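Local coordinates for protein HTLV-2 integrase catalytic core domain (Human T-cell leukemia virus 2, PDB 6QBT) that probably inserts viral DNA into the host genome as the catalytic core of a retroviral integrase, binding magnesium in an RNase H-like domain, at residues H8-D13 against G62-I67; Y22-H27 against V39-K44; A135-N140 against T151-H156. One frame throughout, in Å; residues are numbered along the deposited sequence.

Interaction 1: residues H8-D13 against G62-I67; sequences HIWQGD and GKPLHI. With MG (magnesium ion), chain B.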
loop_
_atom_site.group_PDB
_atom_site.type_symbol
_atom_site.label_atom_id
_atom_site.label_comp_id
_atom_site.label_asym_id
_atom_site.label_seq_id
_atom_site.Cartn_x
_atom_site.Cartn_y
_atom_site.Cartn_z
ATOM N N HIS A 8 -0.387 21.457 0.820
ATOM C CA HIS A 8 -0.565 22.789 0.246
ATOM C C HIS A 8 0.475 22.968 -0.884
ATOM O O HIS A 8 0.099 23.216 -2.031
ATOM C CB HIS A 8 -0.520 23.860 1.340
ATOM C CG HIS A 8 -0.681 25.264 0.838
ATOM N ND1 HIS A 8 -0.515 26.362 1.653
ATOM C CD2 HIS A 8 -0.951 25.759 -0.395
ATOM C CE1 HIS A 8 -0.679 27.469 0.952
ATOM N NE2 HIS A 8 -0.943 27.131 -0.297
ATOM N N ILE A 9 1.763 22.805 -0.578
ATOM C CA ILE A 9 2.831 23.054 -1.556
ATOM C C ILE A 9 3.899 21.969 -1.448
ATOM O O ILE A 9 4.452 21.753 -0.372
ATOM C CB ILE A 9 3.547 24.411 -1.323
ATOM C CG1 ILE A 9 2.564 25.585 -1.349
ATOM C CG2 ILE A 9 4.690 24.594 -2.337
ATOM C CD1 ILE A 9 3.185 26.941 -1.041
ATOM N N TRP A 10 4.165 21.298 -2.564
ATOM C CA TRP A 10 5.270 20.358 -2.696
ATOM C C TRP A 10 6.421 20.900 -3.555
ATOM O O TRP A 10 6.207 21.759 -4.424
ATOM C CB TRP A 10 4.791 19.104 -3.380
ATOM C CG TRP A 10 3.916 18.228 -2.590
ATOM C CD1 TRP A 10 3.364 18.472 -1.373
ATOM C CD2 TRP A 10 3.434 16.987 -3.010
ATOM N NE1 TRP A 10 2.589 17.439 -1.001
ATOM C CE2 TRP A 10 2.612 16.498 -1.992
ATOM C CE3 TRP A 10 3.639 16.208 -4.152
ATOM C CZ2 TRP A 10 1.979 15.244 -2.069
ATOM C CZ3 TRP A 10 3.015 14.957 -4.234
ATOM C CH2 TRP A 10 2.183 14.497 -3.196
ATOM N N GLN A 11 7.624 20.370 -3.307
ATOM C CA GLN A 11 8.804 20.596 -4.164
ATOM C C GLN A 11 9.174 19.276 -4.803
ATOM O O GLN A 11 9.129 18.247 -4.134
ATOM C CB GLN A 11 10.005 21.031 -3.342
ATOM C CG GLN A 11 9.788 22.242 -2.475
ATOM C CD GLN A 11 10.488 23.425 -3.027
ATOM O OE1 GLN A 11 10.378 23.733 -4.225
ATOM N NE2 GLN A 11 11.250 24.084 -2.173
ATOM N N GLY A 12 9.558 19.309 -6.076
ATOM C CA GLY A 12 9.923 18.094 -6.828
ATOM C C GLY A 12 11.135 18.342 -7.691
ATOM O O GLY A 12 11.286 19.433 -8.241
ATOM N N ASP A 13 12.027 17.352 -7.750
ATOM C CA ASP A 13 13.138 17.324 -8.687
ATOM C C ASP A 13 13.513 15.859 -8.930
ATOM O O ASP A 13 13.103 14.950 -8.187
ATOM C CB ASP A 13 14.335 18.125 -8.147
ATOM C CG ASP A 13 15.399 18.447 -9.215
ATOM O OD1 ASP A 13 15.199 18.322 -10.449
ATOM O OD2 ASP A 13 16.498 18.841 -8.823
ATOM N N GLY A 62 -1.178 11.926 -0.626
ATOM C CA GLY A 62 -2.407 12.659 -0.924
ATOM C C GLY A 62 -2.142 13.633 -2.046
ATOM O O GLY A 62 -0.997 13.846 -2.448
ATOM N N LYS A 63 -3.198 14.249 -2.549
ATOM C CA LYS A 63 -3.098 15.166 -3.693
ATOM C C LYS A 63 -2.682 16.577 -3.257
ATOM O O LYS A 63 -3.359 17.168 -2.437
ATOM C CB LYS A 63 -4.454 15.216 -4.380
ATOM C CG LYS A 63 -4.536 16.091 -5.620
ATOM C CD LYS A 63 -5.935 16.052 -6.210
ATOM C CE LYS A 63 -5.982 16.793 -7.513
ATOM N NZ LYS A 63 -7.370 16.824 -8.045
ATOM N N PRO A 64 -1.581 17.130 -3.805
ATOM C CA PRO A 64 -1.202 18.505 -3.443
ATOM C C PRO A 64 -2.013 19.560 -4.186
ATOM O O PRO A 64 -2.494 19.298 -5.304
ATOM C CB PRO A 64 0.260 18.588 -3.894
ATOM C CG PRO A 64 0.340 17.670 -5.051
ATOM C CD PRO A 64 -0.644 16.565 -4.790
ATOM N N LEU A 65 -2.152 20.735 -3.577
ATOM C CA LEU A 65 -2.755 21.883 -4.253
ATOM C C LEU A 65 -1.792 22.515 -5.273
ATOM O O LEU A 65 -2.204 22.936 -6.338
ATOM C CB LEU A 65 -3.181 22.950 -3.239
ATOM C CG LEU A 65 -4.234 22.524 -2.209
ATOM C CD1 LEU A 65 -4.398 23.635 -1.174
ATOM C CD2 LEU A 65 -5.586 22.167 -2.852
ATOM N N HIS A 66 -0.510 22.562 -4.926
ATOM C CA HIS A 66 0.481 23.350 -5.643
ATOM C C HIS A 66 1.790 22.564 -5.630
ATOM O O HIS A 66 2.221 22.089 -4.578
ATOM C CB HIS A 66 0.648 24.707 -4.921
ATOM C CG HIS A 66 1.557 25.687 -5.603
ATOM N ND1 HIS A 66 1.682 26.989 -5.169
ATOM C CD2 HIS A 66 2.395 25.570 -6.660
ATOM C CE1 HIS A 66 2.546 27.633 -5.933
ATOM N NE2 HIS A 66 2.991 26.794 -6.849
ATOM N N ILE A 67 2.391 22.411 -6.804
ATOM C CA ILE A 67 3.751 21.868 -6.941
ATOM C C ILE A 67 4.733 22.879 -7.567
ATOM O O ILE A 67 4.366 23.644 -8.459
ATOM C CB ILE A 67 3.770 20.555 -7.743
ATOM C CG1 ILE A 67 3.047 20.732 -9.077
ATOM C CG2 ILE A 67 3.129 19.456 -6.920
ATOM C CD1 ILE A 67 3.473 19.763 -10.159
HETATM MG MG MG B . 16.302 18.623 -12.332
#

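Interaction 2: residues Y22-H27 against V39-K44; sequences YKYCLH and VSCKKK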
loop_
_atom_site.group_PDB
_atom_site.type_symbol
_atom_site.label_atom_id
_atom_site.label_comp_id
_atom_site.label_asym_id
_atom_site.label_seq_id
_atom_site.Cartn_x
_atom_site.Cartn_y
_atom_site.Cartn_z
ATOM N N TYR A 22 24.923 1.897 -13.591
ATOM C CA TYR A 22 23.751 2.538 -14.173
ATOM C C TYR A 22 23.354 3.733 -13.328
ATOM O O TYR A 22 23.278 3.633 -12.080
ATOM C CB TYR A 22 22.543 1.598 -14.279
ATOM C CG TYR A 22 21.432 2.199 -15.140
ATOM C CD1 TYR A 22 21.460 2.089 -16.555
ATOM C CD2 TYR A 22 20.374 2.895 -14.562
ATOM C CE1 TYR A 22 20.450 2.630 -17.342
ATOM C CE2 TYR A 22 19.369 3.450 -15.343
ATOM C CZ TYR A 22 19.411 3.306 -16.726
ATOM O OH TYR A 22 18.426 3.877 -17.473
ATOM N N LYS A 23 23.057 4.839 -14.009
ATOM C CA LYS A 23 22.655 6.067 -13.337
ATOM C C LYS A 23 21.130 6.121 -13.278
ATOM O O LYS A 23 20.481 6.458 -14.241
ATOM C CB LYS A 23 23.240 7.283 -14.077
ATOM C CG LYS A 23 22.969 8.632 -13.418
ATOM C CD LYS A 23 23.537 9.796 -14.220
ATOM C CE LYS A 23 25.066 9.780 -14.194
ATOM N NZ LYS A 23 25.657 10.932 -14.944
ATOM N N TYR A 24 20.570 5.801 -12.129
ATOM C CA TYR A 24 19.115 5.814 -11.952
ATOM C C TYR A 24 18.643 7.240 -11.710
ATOM O O TYR A 24 19.432 8.103 -11.269
ATOM C CB TYR A 24 18.699 4.931 -10.774
ATOM C CG TYR A 24 18.955 3.480 -11.048
ATOM C CD1 TYR A 24 20.232 2.932 -10.886
ATOM C CD2 TYR A 24 17.934 2.642 -11.496
ATOM C CE1 TYR A 24 20.474 1.596 -11.146
ATOM C CE2 TYR A 24 18.177 1.312 -11.773
ATOM C CZ TYR A 24 19.442 0.786 -11.588
ATOM O OH TYR A 24 19.693 -0.550 -11.862
ATOM N N CYS A 25 17.360 7.463 -12.012
ATOM C CA CYS A 25 16.669 8.722 -11.780
ATOM C C CYS A 25 15.740 8.549 -10.599
ATOM O O CYS A 25 14.705 7.885 -10.688
ATOM C CB CYS A 25 15.852 9.107 -13.008
ATOM S SG CYS A 25 16.890 9.412 -14.448
ATOM N N LEU A 26 16.134 9.132 -9.485
ATOM C CA LEU A 26 15.302 9.219 -8.314
ATOM C C LEU A 26 14.378 10.422 -8.514
ATOM O O LEU A 26 14.839 11.568 -8.567
ATOM C CB LEU A 26 16.170 9.381 -7.064
ATOM C CG LEU A 26 16.761 8.108 -6.441
ATOM C CD1 LEU A 26 17.024 6.934 -7.373
ATOM C CD2 LEU A 26 18.048 8.500 -5.794
ATOM N N HIS A 27 13.094 10.151 -8.681
ATOM C CA HIS A 27 12.095 11.194 -8.728
ATOM C C HIS A 27 11.612 11.398 -7.279
ATOM O O HIS A 27 11.055 10.464 -6.658
ATOM C CB HIS A 27 10.915 10.762 -9.567
ATOM C CG HIS A 27 11.195 10.633 -11.020
ATOM N ND1 HIS A 27 11.961 9.610 -11.544
ATOM C CD2 HIS A 27 10.740 11.346 -12.079
ATOM C CE1 HIS A 27 12.003 9.731 -12.860
ATOM N NE2 HIS A 27 11.275 10.776 -13.210
ATOM N N VAL A 39 9.771 9.023 -3.082
ATOM C CA VAL A 39 10.839 8.840 -4.030
ATOM C C VAL A 39 10.523 7.621 -4.842
ATOM O O VAL A 39 10.135 6.615 -4.275
ATOM C CB VAL A 39 12.237 8.709 -3.340
ATOM C CG1 VAL A 39 12.159 7.890 -2.071
ATOM C CG2 VAL A 39 13.295 8.100 -4.274
ATOM N N SER A 40 10.708 7.719 -6.161
ATOM C CA SER A 40 10.562 6.601 -7.063
ATOM C C SER A 40 11.845 6.439 -7.827
ATOM O O SER A 40 12.354 7.415 -8.398
ATOM C CB SER A 40 9.462 6.874 -8.064
ATOM O OG SER A 40 8.248 7.051 -7.393
ATOM N N CYS A 41 12.357 5.210 -7.849
ATOM C CA CYS A 41 13.537 4.885 -8.605
ATOM C C CYS A 41 13.080 4.482 -10.022
ATOM O O CYS A 41 12.289 3.574 -10.194
ATOM C CB CYS A 41 14.320 3.770 -7.927
ATOM S SG CYS A 41 15.907 3.431 -8.741
ATOM N N LYS A 42 13.558 5.206 -11.017
ATOM C CA LYS A 42 13.213 4.988 -12.398
ATOM C C LYS A 42 14.517 4.924 -13.163
ATOM O O LYS A 42 15.525 5.449 -12.705
ATOM C CB LYS A 42 12.377 6.165 -12.939
ATOM C CG LYS A 42 11.057 6.442 -12.235
ATOM C CD LYS A 42 10.079 5.291 -12.432
ATOM C CE LYS A 42 8.695 5.655 -11.902
ATOM N NZ LYS A 42 7.711 4.541 -12.068
ATOM N N LYS A 43 14.477 4.298 -14.335
ATOM C CA LYS A 43 15.623 4.247 -15.231
ATOM C C LYS A 43 15.783 5.547 -16.052
ATOM O O LYS A 43 16.878 5.850 -16.578
ATOM C CB LYS A 43 15.510 3.017 -16.147
ATOM C CG LYS A 43 15.704 1.686 -15.426
ATOM C CD LYS A 43 15.265 0.516 -16.300
ATOM C CE LYS A 43 15.555 -0.838 -15.657
ATOM N NZ LYS A 43 17.008 -1.079 -15.374
ATOM N N LYS A 44 14.688 6.298 -16.153
ATOM C CA LYS A 44 14.588 7.441 -17.038
ATOM C C LYS A 44 13.810 8.542 -16.364
ATOM O O LYS A 44 13.207 8.324 -15.337
ATOM C CB LYS A 44 13.824 7.052 -18.308
ATOM C CG LYS A 44 14.258 5.744 -18.972
ATOM C CD LYS A 44 13.532 5.557 -20.287
ATOM C CE LYS A 44 14.244 6.356 -21.370
ATOM N NZ LYS A 44 13.332 6.941 -22.388
#

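Interaction 3: residues A135-N140 against T151-H156; sequences ALWTLN and TRWQIH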
loop_
_atom_site.group_PDB
_atom_site.type_symbol
_atom_site.label_atom_id
_atom_site.label_comp_id
_atom_site.label_asym_id
_atom_site.label_seq_id
_atom_site.Cartn_x
_atom_site.Cartn_y
_atom_site.Cartn_z
ATOM N N ALA A 135 14.613 2.870 2.745
ATOM C CA ALA A 135 15.025 4.270 2.944
ATOM C C ALA A 135 13.811 5.177 3.045
ATOM O O ALA A 135 13.706 5.971 3.990
ATOM C CB ALA A 135 15.962 4.749 1.839
ATOM N N LEU A 136 12.906 5.030 2.081
ATOM C CA LEU A 136 11.684 5.831 2.018
ATOM C C LEU A 136 10.810 5.738 3.298
ATOM O O LEU A 136 10.464 6.751 3.932
ATOM C CB LEU A 136 10.896 5.443 0.760
ATOM C CG LEU A 136 9.457 5.923 0.592
ATOM C CD1 LEU A 136 9.468 7.434 0.574
ATOM C CD2 LEU A 136 8.804 5.335 -0.660
ATOM N N TRP A 137 10.483 4.518 3.686
ATOM C CA TRP A 137 9.643 4.305 4.856
ATOM C C TRP A 137 10.354 4.671 6.161
ATOM O O TRP A 137 9.730 5.243 7.073
ATOM C CB TRP A 137 9.094 2.875 4.875
ATOM C CG TRP A 137 8.033 2.723 3.856
ATOM C CD1 TRP A 137 8.178 2.297 2.574
ATOM C CD2 TRP A 137 6.661 3.036 4.023
ATOM N NE1 TRP A 137 6.959 2.304 1.926
ATOM C CE2 TRP A 137 6.012 2.774 2.788
ATOM C CE3 TRP A 137 5.911 3.519 5.090
ATOM C CZ2 TRP A 137 4.644 2.975 2.598
ATOM C CZ3 TRP A 137 4.568 3.725 4.916
ATOM C CH2 TRP A 137 3.937 3.441 3.670
ATOM N N THR A 138 11.644 4.379 6.241
ATOM C CA THR A 138 12.440 4.770 7.391
ATOM C C THR A 138 12.427 6.300 7.562
ATOM O O THR A 138 12.204 6.804 8.671
ATOM C CB THR A 138 13.900 4.250 7.296
ATOM O OG1 THR A 138 13.913 2.809 7.302
ATOM C CG2 THR A 138 14.753 4.752 8.489
ATOM N N LEU A 139 12.661 7.045 6.490
ATOM C CA LEU A 139 12.696 8.493 6.625
ATOM C C LEU A 139 11.327 9.071 7.055
ATOM O O LEU A 139 11.275 9.930 7.945
ATOM C CB LEU A 139 13.169 9.142 5.325
ATOM C CG LEU A 139 13.284 10.680 5.304
ATOM C CD1 LEU A 139 14.218 11.203 6.386
ATOM C CD2 LEU A 139 13.768 11.116 3.939
ATOM N N ASN A 140 10.242 8.607 6.436
ATOM C CA ASN A 140 8.901 9.151 6.721
ATOM C C ASN A 140 8.398 8.741 8.094
ATOM O O ASN A 140 7.885 9.589 8.832
ATOM C CB ASN A 140 7.863 8.779 5.655
ATOM C CG ASN A 140 7.998 9.602 4.380
ATOM O OD1 ASN A 140 8.303 10.810 4.417
ATOM N ND2 ASN A 140 7.730 8.971 3.233
ATOM N N THR A 151 7.514 12.545 13.604
ATOM C CA THR A 151 7.969 12.045 12.358
ATOM C C THR A 151 7.210 12.801 11.281
ATOM O O THR A 151 6.156 13.384 11.549
ATOM C CB THR A 151 7.693 10.545 12.234
ATOM O OG1 THR A 151 6.276 10.336 12.217
ATOM C CG2 THR A 151 8.312 9.806 13.399
ATOM N N ARG A 152 7.756 12.771 10.069
ATOM C CA ARG A 152 7.103 13.336 8.874
ATOM C C ARG A 152 5.681 12.803 8.678
ATOM O O ARG A 152 4.750 13.553 8.388
ATOM C CB ARG A 152 7.926 12.997 7.646
ATOM C CG ARG A 152 9.204 13.789 7.554
ATOM C CD ARG A 152 10.169 13.150 6.569
ATOM N NE ARG A 152 11.385 13.962 6.406
ATOM C CZ ARG A 152 12.378 14.037 7.289
ATOM N NH1 ARG A 152 12.337 13.367 8.441
ATOM N NH2 ARG A 152 13.429 14.800 7.029
ATOM N N TRP A 153 5.542 11.499 8.871
ATOM C CA TRP A 153 4.277 10.806 8.790
ATOM C C TRP A 153 3.246 11.314 9.792
ATOM O O TRP A 153 2.090 11.463 9.438
ATOM C CB TRP A 153 4.503 9.304 9.005
ATOM C CG TRP A 153 3.589 8.423 8.253
ATOM C CD1 TRP A 153 2.727 7.494 8.774
ATOM C CD2 TRP A 153 3.465 8.332 6.826
ATOM N NE1 TRP A 153 2.078 6.836 7.760
ATOM C CE2 TRP A 153 2.498 7.342 6.555
ATOM C CE3 TRP A 153 4.063 9.006 5.753
ATOM C CZ2 TRP A 153 2.115 7.007 5.254
ATOM C CZ3 TRP A 153 3.688 8.648 4.451
ATOM C CH2 TRP A 153 2.726 7.666 4.225
ATOM N N GLN A 154 3.659 11.539 11.038
ATOM C CA GLN A 154 2.774 12.069 12.060
ATOM C C GLN A 154 2.345 13.482 11.721
ATOM O O GLN A 154 1.179 13.802 11.885
ATOM C CB GLN A 154 3.438 12.056 13.435
ATOM C CG GLN A 154 3.590 10.665 14.013
ATOM C CD GLN A 154 4.692 10.535 15.072
ATOM O OE1 GLN A 154 5.141 11.517 15.683
ATOM N NE2 GLN A 154 5.165 9.301 15.257
ATOM N N ILE A 155 3.265 14.322 11.230
ATOM C CA ILE A 155 2.903 15.701 10.878
ATOM C C ILE A 155 2.010 15.704 9.661
ATOM O O ILE A 155 1.079 16.488 9.592
ATOM C CB ILE A 155 4.119 16.612 10.657
ATOM C CG1 ILE A 155 4.870 16.786 11.982
ATOM C CG2 ILE A 155 3.699 18.015 10.182
ATOM C CD1 ILE A 155 6.192 17.494 11.849
ATOM N N HIS A 156 2.283 14.821 8.711
ATOM C CA HIS A 156 1.575 14.838 7.443
ATOM C C HIS A 156 0.142 14.337 7.525
ATOM O O HIS A 156 -0.712 14.927 6.889
ATOM C CB HIS A 156 2.334 14.016 6.384
ATOM C CG HIS A 156 1.959 14.356 4.981
ATOM N ND1 HIS A 156 2.408 15.496 4.357
ATOM C CD2 HIS A 156 1.164 13.722 4.091
ATOM C CE1 HIS A 156 1.912 15.546 3.138
ATOM N NE2 HIS A 156 1.146 14.485 2.952
HETATM O O HOH W 1 10.366 11.576 9.745
#

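Interaction 1: residues H8-D13 against G62-I67
Strands 9-19 and 66-68 are a parallel pair in the middle of the RNase H-like sheet of retroviral integrases, and here I9 pairs with H66 and W10 with I67. W10 N donates to H66 O over 2.9 Å. The same oxygen also receives a CA-H...O contact from I9 CA at 3.2 Å. On the face carrying I9 and H66, the two side chains lie side by side and point the same way, with I9 CG1 4.1 Å from H66 CB; H66 NE2 bonds onward to S92 OG. The other face, shared with I67, is dominated by the W10 indole, its CG anti to the carbonyl carbon (chi1 -72°). P64, crossing it at about a right angle, sets CB over the centre of the five-membered ring, a CH-pi contact of 3.6 Å to the centroid, while its CG and CD run on over the six-membered ring. W10 CZ2 comes to 3.3 Å from G62 O. F54, A57 and L61 of helix 47-61 also pack on W10, and N7 OD1 takes up its NE1. I67 CG2 reaches W10 CB at 3.9 Å. At the far end of segment 8-13, magnesium is bound by D70 and by D13 OD1, which lies 2.2 Å from the metal.

Interaction 2: residues Y22-H27 against V39-K44
Y22 reaches across to K43 with the tip of its ring: CG is anti to the backbone N (chi1 -168°), and OH donates to K43 O over 2.7 Å, approaching 29° out of the carbonyl plane. K43 crosses the tyrosine at about a right angle, its CB 3.3 Å from Y22 OH. Y24 takes the edge of Y22 (CD2) over the centre of its ring and meets C41 in an oblique sulfur-aromatic contact, C41 SG 3.5 Å from Y24 CD2; L128 of helix 128-142 packs on both Y24 and C41. C25 makes a hydrogen-bonded antiparallel pair with K42, and its CB lies beside K44 O. This is the beta hairpin of strands 22-31 and 37-42, the latter being the outermost strand on that side of the RNase H-like sheet within this chain. L26 and C41 form the non-hydrogen-bonded pair that follows, on the face turned to helix 128-142: L26 CD1 meets C41 SG at 3.9 Å, and L26 CG lies 4.1 Å from V39 CG2. H27 closes the run with two backbone bonds to S40, each 2.8 Å, H27 N to S40 O and S40 N to H27 O. On the opposite face its imidazole crosses K42 at about a right angle, with ND1 3.4 Å from K42 CG, and ND1 donates weakly to C25 O. K44 O lies in the plane of this ring at its edge, 3.1 Å from H27 CE1.

Interaction 3: residues A135-N140 against T151-H156
N140 O accepts the backbone N-H of W153 over 3.0 Å, the direct hydrogen bond between helix 128-142 and the short helix 152-156. Beside it, the R152 side chain, extended from CG to NE (chi2 163°, chi3 176°), crosses L139 obliquely and lays its guanidinium on it, with L139 CD1 over the centre of the flat group, 3.5 Å from R152 CZ. N140 CB meets W153 CE3 at 3.8 Å. The two indoles meet obliquely, W137 CZ3 lying 4.1 Å from W153 CZ2. In the next shell, a water in the guanidinium plane accepts from R152 N and R152 NH1 and lies 2.6 Å from L139 O, to which it can donate. T151 is the N-cap of the short helix and forms a capping box with Q154, T151 OG1 accepting from Q154 N at 3.1 Å. Farther out, N140 ND2 bonds to V37 O and L60 of helix 47-61 packs on both tryptophans. Because W153 N and R152 N belong to the first turn of their helix, N140 O and the water satisfy N-H groups that have no carbonyl within that helix to pair with.

In the fold
Along the chain, the hairpin of interaction 2 falls between the two segments of interaction 1, and interaction 3 follows both. Interactions 1 and 2 belong to one mixed sheet, on neighbouring strands 9-19 and 22-31, with centres about 20 Å apart on opposite sides of the chain's centre. Interaction 3 joins two helices, its centre about 16 Å from that of interaction 1 and 20 Å from that of interaction 2. It touches interaction 2 directly, L136 CD1 packing on V39 CG1 at 3.8 Å, which ties helix 128-142 to the outer strand 37-42. Helix 47-61 contributes side chains to all three surroundings. Thus the strand carrying D13 of the magnesium site is built into a sheet backed by helices.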